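Local atomic coordinates of hypothetical protein (Bacteroides caccae, PDB entry 4M8R), a protein that is of unknown function but joins an N-terminal Ig-like domain to a WD40-like beta-propeller domain in a DUF4784 family architecture. Residues 64-68 with 229-233; 268-273 with 285-289; 307-312 with 323-327. One frame throughout, in Å; residues are numbered along the deposited sequence.

In the fold
Contact 1 belongs to the boundary between the two domains: 64-68 comes from the Ig-like domain and 229-233 from a loop of the WD40-like domain. Contacts 2 and 3 lie within the WD40-like domain, on the opposite side of the chain's centre, each with its centre about 34 Å from that of contact 1. Between themselves contacts 2 and 3 are neighbours, their centres about 15 Å apart. A probable hydrogen bond between Asn-268 OD1 and Lys-325 NZ (3.0 Å) and packing of Leu-272 CD1 on Val-327 CG2 (3.9 Å) are among the links between these successive blades. No active site is known; the ethanediol of contact 3 probably came from the crystallisation liquor.

Contact 1. Residues 64-68 with 229-233; sequences PVGAE and SNYAT
Extended backbone in 64-66, entered through a cis peptide bond before Pro-64, meets a non-regular loop, 229-233, with Val-65 opposite Asn-230 (CA-CA 5.6 Å) and Glu-68 opposite Thr-233 (6.1 Å). The polar link is one hydrogen bond, Gly-66 N to Asn-230 OD1, 2.7 Å and 162° at the hydrogen. The short amide side chain of Asn-230, with chi1 at -90°, lets the loop bond to the strand's backbone. A beta turn, closed by Thr-233 N to Asn-230 O at 3.2 Å, brings Ala-232 and Thr-233 round to point toward the strand. Van der Waals contacts follow: Thr-233 CG2 lies 3.6 Å from Gly-66 O, and Val-65 CG1 (chi1 t) 3.6 Å from Ser-229 O. Gly-66 fits this close approach, since a modelled CB would lie only 3.2 Å from Thr-233 OG1. The arrangement is an interdomain contact between Ig-like sheet and propeller loop. Within the Ig-like sheet, strand 60-72 pairs alongside strand 43-50, Val-65 bonding Phe-46 and Ala-67 bonding Val-44.

Contact 2. Residues 268-273 with 285-289; sequences NEIILL and MLYNY
Apolar side chains pack on both faces at the centre of this antiparallel beta hairpin, part of a propeller blade. On one face Ile-271 CD1 meets the edge of the Tyr-287 ring at CD2 (3.7 Å), and Leu-273 CD1 lies 4.1 Å from Tyr-287 CB and 4.2 Å from CG of Met-285, a selenomethionine. On the other, Leu-272 CG packs 3.9 Å from Leu-286 CD2. Branched and aromatic residues suit these extended, buried positions; Leu-219 covers Ile-271 and Tyr-287, while Val-327 and Tyr-329 of the next blade cover Leu-272.

The strand axes approach to 4.7 Å at 153°. Ile-271 with Tyr-287 and Leu-273 with Met-285 are hydrogen-bonded pairs: Ile-271 N to Tyr-287 O is 2.8 Å, Tyr-287 N to Ile-271 O 2.9 Å, Leu-273 N to Met-285 O 2.7 Å and Met-285 N to Leu-273 O 2.8 Å. Between them, Leu-272 and Leu-286 form a non-hydrogen-bonded pair.

Toward the polar end, Asn-288 OD1 accepts from Arg-290 N. Asn-268 has left-handed backbone angles (61/33), which asparagine tolerates well, and its OD1 accepts from Lys-325 NZ. Tyr-289, chi1 p, swings its ring back so that CE2 lies 3.4 Å from Asn-268 O, near the ring plane.

Contact 3. Residues 307-312 with 323-327; sequences FYFGMA and YQKKV. With EDO (1,2-ethanediol), chain H.
A buried lysine is the oddity here. Lys-325 starts on the sheet face of Tyr-308 and Val-327, but its chain leads away from 307-312, and NZ is satisfied by Gly-202 O, Phe-264 O and Asn-268 OD1. Its long aliphatic part can cross an apolar layer, and oxygens of other blades receive the charge. At its root, Lys-325 CB sits a tight 2.9 Å from Phe-309 O.

The strands 307-310 and 325-327 run antiparallel, axes 4.6 Å apart at 163°. Phe-309 and Lys-326 form the hydrogen-bonded pair, with Phe-309 N to Lys-326 O at 2.8 Å and Lys-326 N to Phe-309 O at 3.2 Å. Tyr-308 with Val-327 (CA-CA 4.1 Å) and Gly-310 with Lys-325 (4.8 Å) are non-hydrogen-bonded pairs. Beyond them Met-311 N reaches Gln-324 O at 3.0 Å.

Side chains complete the fit. Tyr-308 CB lies 3.7 Å from Val-327 CG1, and Tyr-308 CE2 is 4.0 Å from Tyr-323 CE2. Gly-310 lets the Tyr-323 hydroxyl in: its CA is 3.5 Å from Tyr-323 OH, where a modelled CB would clash. On the other face, Trp-400 meets the Phe-309 ring edge-to-face, and Gly-53 of the third subunit packs on Met-311, a selenomethionine, and Lys-326.

Tyr-308, in a non-hydrogen-bonded pair, turns its N away from 325-327 and donates to ethanediol O2 (2.9 Å, 163°). Strand 303-310 is an outermost strand of a four-stranded antiparallel sheet, the blade unit of a beta-propeller; as the first strand of its blade it is probably the inner one, as in WD40-like propellers.

Contact 1. Residues 64-68 with 229-233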
loop_
_atom_site.group_PDB
_atom_site.type_symbol
_atom_site.label_atom_id
_atom_site.label_comp_id
_atom_site.label_asym_id
_atom_site.label_seq_id
_atom_site.Cartn_x
_atom_site.Cartn_y
_atom_site.Cartn_z
ATOM N N PRO A 64 -22.939 8.785 1.359
ATOM C CA PRO A 64 -23.532 10.020 1.860
ATOM C C PRO A 64 -22.731 10.590 3.030
ATOM O O PRO A 64 -22.249 9.855 3.885
ATOM C CB PRO A 64 -24.901 9.562 2.340
ATOM C CG PRO A 64 -24.648 8.177 2.858
ATOM C CD PRO A 64 -23.491 7.612 2.064
ATOM N N VAL A 65 -22.580 11.897 3.048
ATOM C CA VAL A 65 -21.888 12.577 4.123
ATOM C C VAL A 65 -22.923 13.529 4.692
ATOM O O VAL A 65 -23.438 14.385 3.977
ATOM C CB VAL A 65 -20.663 13.354 3.594
ATOM C CG1 VAL A 65 -19.943 14.092 4.722
ATOM C CG2 VAL A 65 -19.707 12.410 2.879
ATOM N N GLY A 66 -23.246 13.354 5.970
ATOM C CA GLY A 66 -24.243 14.180 6.621
ATOM C C GLY A 66 -23.799 15.622 6.624
ATOM O O GLY A 66 -22.627 15.916 6.865
ATOM N N ALA A 67 -24.738 16.517 6.333
ATOM C CA ALA A 67 -24.480 17.943 6.373
ATOM C C ALA A 67 -24.814 18.472 7.758
ATOM O O ALA A 67 -25.798 18.050 8.367
ATOM C CB ALA A 67 -25.329 18.652 5.334
ATOM N N GLU A 68 -23.995 19.392 8.258
ATOM C CA GLU A 68 -24.323 20.091 9.493
ATOM C C GLU A 68 -25.464 21.073 9.213
ATOM O O GLU A 68 -25.368 21.909 8.314
ATOM C CB GLU A 68 -23.106 20.830 10.050
ATOM C CG GLU A 68 -23.317 21.430 11.434
ATOM C CD GLU A 68 -22.178 22.343 11.864
ATOM O OE1 GLU A 68 -21.055 22.208 11.328
ATOM O OE2 GLU A 68 -22.410 23.210 12.736
ATOM N N SER A 229 -15.287 9.559 7.751
ATOM C CA SER A 229 -15.856 10.500 6.744
ATOM C C SER A 229 -17.092 11.330 7.155
ATOM O O SER A 229 -17.409 12.329 6.496
ATOM C CB SER A 229 -16.145 9.767 5.420
ATOM O OG SER A 229 -17.100 8.736 5.590
ATOM N N ASN A 230 -17.792 10.902 8.209
ATOM C CA ASN A 230 -18.886 11.687 8.808
ATOM C C ASN A 230 -18.457 12.428 10.092
ATOM O O ASN A 230 -19.279 12.690 10.979
ATOM C CB ASN A 230 -20.112 10.796 9.082
ATOM C CG ASN A 230 -21.076 10.743 7.909
ATOM O OD1 ASN A 230 -21.597 11.769 7.473
ATOM N ND2 ASN A 230 -21.324 9.543 7.399
ATOM N N TYR A 231 -17.167 12.765 10.176
ATOM C CA TYR A 231 -16.626 13.607 11.245
ATOM C C TYR A 231 -17.522 14.816 11.555
ATOM O O TYR A 231 -17.766 15.141 12.725
ATOM C CB TYR A 231 -15.215 14.129 10.851
ATOM C CG TYR A 231 -14.939 15.534 11.356
ATOM C CD1 TYR A 231 -14.415 15.754 12.626
ATOM C CD2 TYR A 231 -15.240 16.648 10.572
ATOM C CE1 TYR A 231 -14.186 17.037 13.093
ATOM C CE2 TYR A 231 -15.019 17.931 11.037
ATOM C CZ TYR A 231 -14.489 18.121 12.295
ATOM O OH TYR A 231 -14.260 19.393 12.759
ATOM N N ALA A 232 -17.979 15.494 10.501
ATOM C CA ALA A 232 -18.716 16.755 10.636
ATOM C C ALA A 232 -19.932 16.649 11.564
ATOM O O ALA A 232 -20.217 17.575 12.327
ATOM C CB ALA A 232 -19.139 17.265 9.267
ATOM N N THR A 233 -20.624 15.512 11.512
ATOM C CA THR A 233 -21.841 15.293 12.292
ATOM C C THR A 233 -21.669 14.291 13.449
ATOM O O THR A 233 -22.631 14.020 14.161
ATOM C CB THR A 233 -22.991 14.815 11.370
ATOM O OG1 THR A 233 -22.580 13.650 10.636
ATOM C CG2 THR A 233 -23.389 15.920 10.392
#

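Contact 2. Residues 268-273 with 285-289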
loop_
_atom_site.group_PDB
_atom_site.type_symbol
_atom_site.label_atom_id
_atom_site.label_comp_id
_atom_site.label_asym_id
_atom_site.label_seq_id
_atom_site.Cartn_x
_atom_site.Cartn_y
_atom_site.Cartn_z
ATOM N N ASN A 268 3.102 -0.981 21.578
ATOM C CA ASN A 268 1.879 -0.368 22.106
ATOM C C ASN A 268 1.217 -1.135 23.251
ATOM O O ASN A 268 0.001 -1.118 23.387
ATOM C CB ASN A 268 0.873 -0.113 20.967
ATOM C CG ASN A 268 1.403 0.853 19.921
ATOM O OD1 ASN A 268 2.439 1.492 20.109
ATOM N ND2 ASN A 268 0.684 0.974 18.814
ATOM N N GLU A 269 2.026 -1.790 24.077
ATOM C CA GLU A 269 1.519 -2.527 25.233
ATOM C C GLU A 269 1.774 -1.788 26.543
ATOM O O GLU A 269 0.949 -1.841 27.457
ATOM C CB GLU A 269 2.142 -3.922 25.283
ATOM C CG GLU A 269 1.706 -4.809 24.125
ATOM C CD GLU A 269 2.403 -6.158 24.092
ATOM O OE1 GLU A 269 2.877 -6.628 25.149
ATOM O OE2 GLU A 269 2.471 -6.758 23.002
ATOM N N ILE A 270 2.914 -1.105 26.625
ATOM C CA ILE A 270 3.287 -0.333 27.807
ATOM C C ILE A 270 3.201 1.163 27.505
ATOM O O ILE A 270 3.630 1.611 26.436
ATOM C CB ILE A 270 4.724 -0.667 28.268
ATOM C CG1 ILE A 270 4.931 -2.189 28.386
ATOM C CG2 ILE A 270 5.041 0.017 29.594
ATOM C CD1 ILE A 270 4.093 -2.865 29.453
ATOM N N ILE A 271 2.654 1.925 28.453
ATOM C CA ILE A 271 2.501 3.370 28.316
ATOM C C ILE A 271 3.274 4.090 29.411
ATOM O O ILE A 271 3.171 3.736 30.579
ATOM C CB ILE A 271 1.015 3.789 28.384
ATOM C CG1 ILE A 271 0.264 3.275 27.144
ATOM C CG2 ILE A 271 0.890 5.307 28.486
ATOM C CD1 ILE A 271 -1.250 3.308 27.253
ATOM N N LEU A 272 4.024 5.118 29.027
ATOM C CA LEU A 272 4.796 5.921 29.974
ATOM C C LEU A 272 4.004 7.153 30.392
ATOM O O LEU A 272 3.547 7.916 29.547
ATOM C CB LEU A 272 6.124 6.370 29.354
ATOM C CG LEU A 272 7.223 5.325 29.144
ATOM C CD1 LEU A 272 6.792 4.249 28.157
ATOM C CD2 LEU A 272 8.490 6.014 28.660
ATOM N N LEU A 273 3.854 7.341 31.696
ATOM C CA LEU A 273 3.212 8.529 32.242
ATOM C C LEU A 273 4.121 9.167 33.283
ATOM O O LEU A 273 5.078 8.554 33.758
ATOM C CB LEU A 273 1.889 8.161 32.910
ATOM C CG LEU A 273 0.896 7.332 32.099
ATOM C CD1 LEU A 273 -0.174 6.738 33.006
ATOM C CD2 LEU A 273 0.272 8.186 31.013
HETATM N N MSE A 285 5.525 6.825 35.961
HETATM C CA MSE A 285 4.478 5.839 36.206
HETATM C C MSE A 285 4.223 5.108 34.922
HETATM O O MSE A 285 3.969 5.732 33.890
HETATM C CB MSE A 285 3.256 6.605 36.715
HETATM C CG MSE A 285 1.923 5.873 36.566
HETATM SE SE MSE A 285 1.436 4.973 38.243
HETATM C CE MSE A 285 1.343 6.535 39.436
ATOM N N LEU A 286 4.288 3.780 34.969
ATOM C CA LEU A 286 4.001 2.951 33.801
ATOM C C LEU A 286 2.588 2.385 33.868
ATOM O O LEU A 286 2.047 2.157 34.957
ATOM C CB LEU A 286 5.012 1.813 33.689
ATOM C CG LEU A 286 6.475 2.231 33.540
ATOM C CD1 LEU A 286 7.369 1.003 33.455
ATOM C CD2 LEU A 286 6.665 3.119 32.319
ATOM N N TYR A 287 1.992 2.170 32.698
ATOM C CA TYR A 287 0.652 1.605 32.607
ATOM C C TYR A 287 0.618 0.500 31.559
ATOM O O TYR A 287 1.026 0.698 30.418
ATOM C CB TYR A 287 -0.370 2.696 32.284
ATOM C CG TYR A 287 -1.753 2.183 31.934
ATOM C CD1 TYR A 287 -2.626 1.740 32.922
ATOM C CD2 TYR A 287 -2.189 2.148 30.615
ATOM C CE1 TYR A 287 -3.892 1.275 32.602
ATOM C CE2 TYR A 287 -3.451 1.683 30.287
ATOM C CZ TYR A 287 -4.300 1.251 31.282
ATOM O OH TYR A 287 -5.555 0.793 30.956
ATOM N N ASN A 288 0.136 -0.665 31.975
ATOM C CA ASN A 288 -0.058 -1.814 31.104
ATOM C C ASN A 288 -1.552 -2.106 31.085
ATOM O O ASN A 288 -2.130 -2.393 32.134
ATOM C CB ASN A 288 0.721 -3.016 31.654
ATOM C CG ASN A 288 0.701 -4.216 30.722
ATOM O OD1 ASN A 288 -0.202 -4.379 29.902
ATOM N ND2 ASN A 288 1.698 -5.078 30.862
ATOM N N TYR A 289 -2.178 -2.040 29.908
ATOM C CA TYR A 289 -3.637 -2.205 29.820
ATOM C C TYR A 289 -4.123 -3.602 30.221
ATOM O O TYR A 289 -5.323 -3.791 30.442
ATOM C CB TYR A 289 -4.200 -1.795 28.443
ATOM C CG TYR A 289 -3.695 -2.564 27.232
ATOM C CD1 TYR A 289 -3.999 -3.913 27.047
ATOM C CD2 TYR A 289 -2.946 -1.926 26.246
ATOM C CE1 TYR A 289 -3.551 -4.608 25.933
ATOM C CE2 TYR A 289 -2.497 -2.613 25.130
ATOM C CZ TYR A 289 -2.800 -3.952 24.979
ATOM O OH TYR A 289 -2.352 -4.629 23.870
#

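Contact 3. Residues 307-312 with 323-327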
loop_
_atom_site.group_PDB
_atom_site.type_symbol
_atom_site.label_atom_id
_atom_site.label_comp_id
_atom_site.label_asym_id
_atom_site.label_seq_id
_atom_site.Cartn_x
_atom_site.Cartn_y
_atom_site.Cartn_z
ATOM N N PHE A 307 8.684 10.938 26.319
ATOM C CA PHE A 307 8.856 11.253 24.905
ATOM C C PHE A 307 9.047 9.999 24.073
ATOM O O PHE A 307 9.257 8.912 24.605
ATOM C CB PHE A 307 10.057 12.181 24.708
ATOM C CG PHE A 307 11.371 11.557 25.087
ATOM C CD1 PHE A 307 12.054 10.746 24.191
ATOM C CD2 PHE A 307 11.924 11.777 26.337
ATOM C CE1 PHE A 307 13.262 10.167 24.539
ATOM C CE2 PHE A 307 13.134 11.203 26.687
ATOM C CZ PHE A 307 13.802 10.396 25.792
ATOM N N TYR A 308 8.962 10.167 22.758
ATOM C CA TYR A 308 9.337 9.115 21.829
ATOM C C TYR A 308 10.037 9.688 20.612
ATOM O O TYR A 308 9.806 10.834 20.245
ATOM C CB TYR A 308 8.113 8.308 21.393
ATOM C CG TYR A 308 7.198 9.001 20.410
ATOM C CD1 TYR A 308 6.200 9.871 20.845
ATOM C CD2 TYR A 308 7.311 8.760 19.044
ATOM C CE1 TYR A 308 5.347 10.494 19.947
ATOM C CE2 TYR A 308 6.467 9.375 18.137
ATOM C CZ TYR A 308 5.491 10.245 18.592
ATOM O OH TYR A 308 4.663 10.859 17.686
ATOM N N PHE A 309 10.903 8.881 20.008
ATOM C CA PHE A 309 11.444 9.151 18.677
ATOM C C PHE A 309 10.769 8.202 17.695
ATOM O O PHE A 309 10.788 6.998 17.908
ATOM C CB PHE A 309 12.943 8.859 18.627
ATOM C CG PHE A 309 13.797 9.848 19.363
ATOM C CD1 PHE A 309 14.045 9.695 20.715
ATOM C CD2 PHE A 309 14.393 10.905 18.688
ATOM C CE1 PHE A 309 14.854 10.596 21.390
ATOM C CE2 PHE A 309 15.201 11.809 19.356
ATOM C CZ PHE A 309 15.433 11.654 20.712
ATOM N N GLY A 310 10.178 8.736 16.633
ATOM C CA GLY A 310 9.680 7.912 15.535
ATOM C C GLY A 310 10.821 7.628 14.576
ATOM O O GLY A 310 11.339 8.548 13.947
HETATM N N MSE A 311 11.223 6.361 14.473
HETATM C CA MSE A 311 12.409 5.976 13.689
HETATM C C MSE A 311 12.092 5.655 12.246
HETATM O O MSE A 311 12.994 5.361 11.465
HETATM C CB MSE A 311 13.079 4.777 14.349
HETATM C CG MSE A 311 13.411 5.043 15.815
HETATM SE SE MSE A 311 14.595 6.597 16.021
HETATM C CE MSE A 311 16.186 5.926 15.072
ATOM N N ALA A 312 10.809 5.695 11.890
ATOM C CA ALA A 312 10.371 5.641 10.496
ATOM C C ALA A 312 9.076 6.426 10.363
ATOM O O ALA A 312 8.446 6.762 11.367
ATOM C CB ALA A 312 10.154 4.206 10.056
ATOM N N TYR A 323 4.750 0.391 14.300
ATOM C CA TYR A 323 5.437 1.676 14.329
ATOM C C TYR A 323 6.692 1.582 15.190
ATOM O O TYR A 323 6.602 1.328 16.389
ATOM C CB TYR A 323 4.486 2.745 14.874
ATOM C CG TYR A 323 4.994 4.164 14.793
ATOM C CD1 TYR A 323 5.624 4.637 13.647
ATOM C CD2 TYR A 323 4.804 5.055 15.849
ATOM C CE1 TYR A 323 6.079 5.944 13.569
ATOM C CE2 TYR A 323 5.252 6.364 15.775
ATOM C CZ TYR A 323 5.892 6.806 14.631
ATOM O OH TYR A 323 6.345 8.106 14.530
ATOM N N GLN A 324 7.855 1.792 14.574
ATOM C CA GLN A 324 9.147 1.601 15.238
ATOM C C GLN A 324 9.635 2.866 15.933
ATOM O O GLN A 324 9.609 3.946 15.355
ATOM C CB GLN A 324 10.186 1.094 14.238
ATOM C CG GLN A 324 9.979 -0.372 13.882
ATOM C CD GLN A 324 10.473 -0.743 12.500
ATOM O OE1 GLN A 324 11.237 -1.695 12.337
ATOM N NE2 GLN A 324 10.020 -0.006 11.489
ATOM N N LYS A 325 10.081 2.726 17.176
ATOM C CA LYS A 325 10.418 3.886 17.996
ATOM C C LYS A 325 11.265 3.570 19.226
ATOM O O LYS A 325 11.323 2.437 19.693
ATOM C CB LYS A 325 9.138 4.617 18.422
ATOM C CG LYS A 325 8.054 3.698 18.938
ATOM C CD LYS A 325 6.706 4.382 19.100
ATOM C CE LYS A 325 5.602 3.332 19.090
ATOM N NZ LYS A 325 4.677 3.477 20.240
ATOM N N LYS A 326 11.939 4.605 19.718
ATOM C CA LYS A 326 12.643 4.573 20.990
ATOM C C LYS A 326 11.929 5.553 21.903
ATOM O O LYS A 326 11.689 6.693 21.515
ATOM C CB LYS A 326 14.101 4.991 20.804
ATOM C CG LYS A 326 14.912 4.010 19.970
ATOM C CD LYS A 326 16.144 4.669 19.367
ATOM C CE LYS A 326 16.854 3.744 18.385
ATOM N NZ LYS A 326 17.547 2.611 19.057
ATOM N N VAL A 327 11.570 5.110 23.103
ATOM C CA VAL A 327 10.846 5.960 24.043
ATOM C C VAL A 327 11.595 6.100 25.352
ATOM O O VAL A 327 12.423 5.264 25.705
ATOM C CB VAL A 327 9.425 5.431 24.329
ATOM C CG1 VAL A 327 8.717 5.094 23.023
ATOM C CG2 VAL A 327 9.461 4.220 25.247
HETATM C C1 EDO H . 6.177 13.646 23.860
HETATM O O1 EDO H . 5.025 14.490 23.942
HETATM C C2 EDO H . 6.561 13.500 22.395
HETATM O O2 EDO H . 7.779 12.756 22.244
#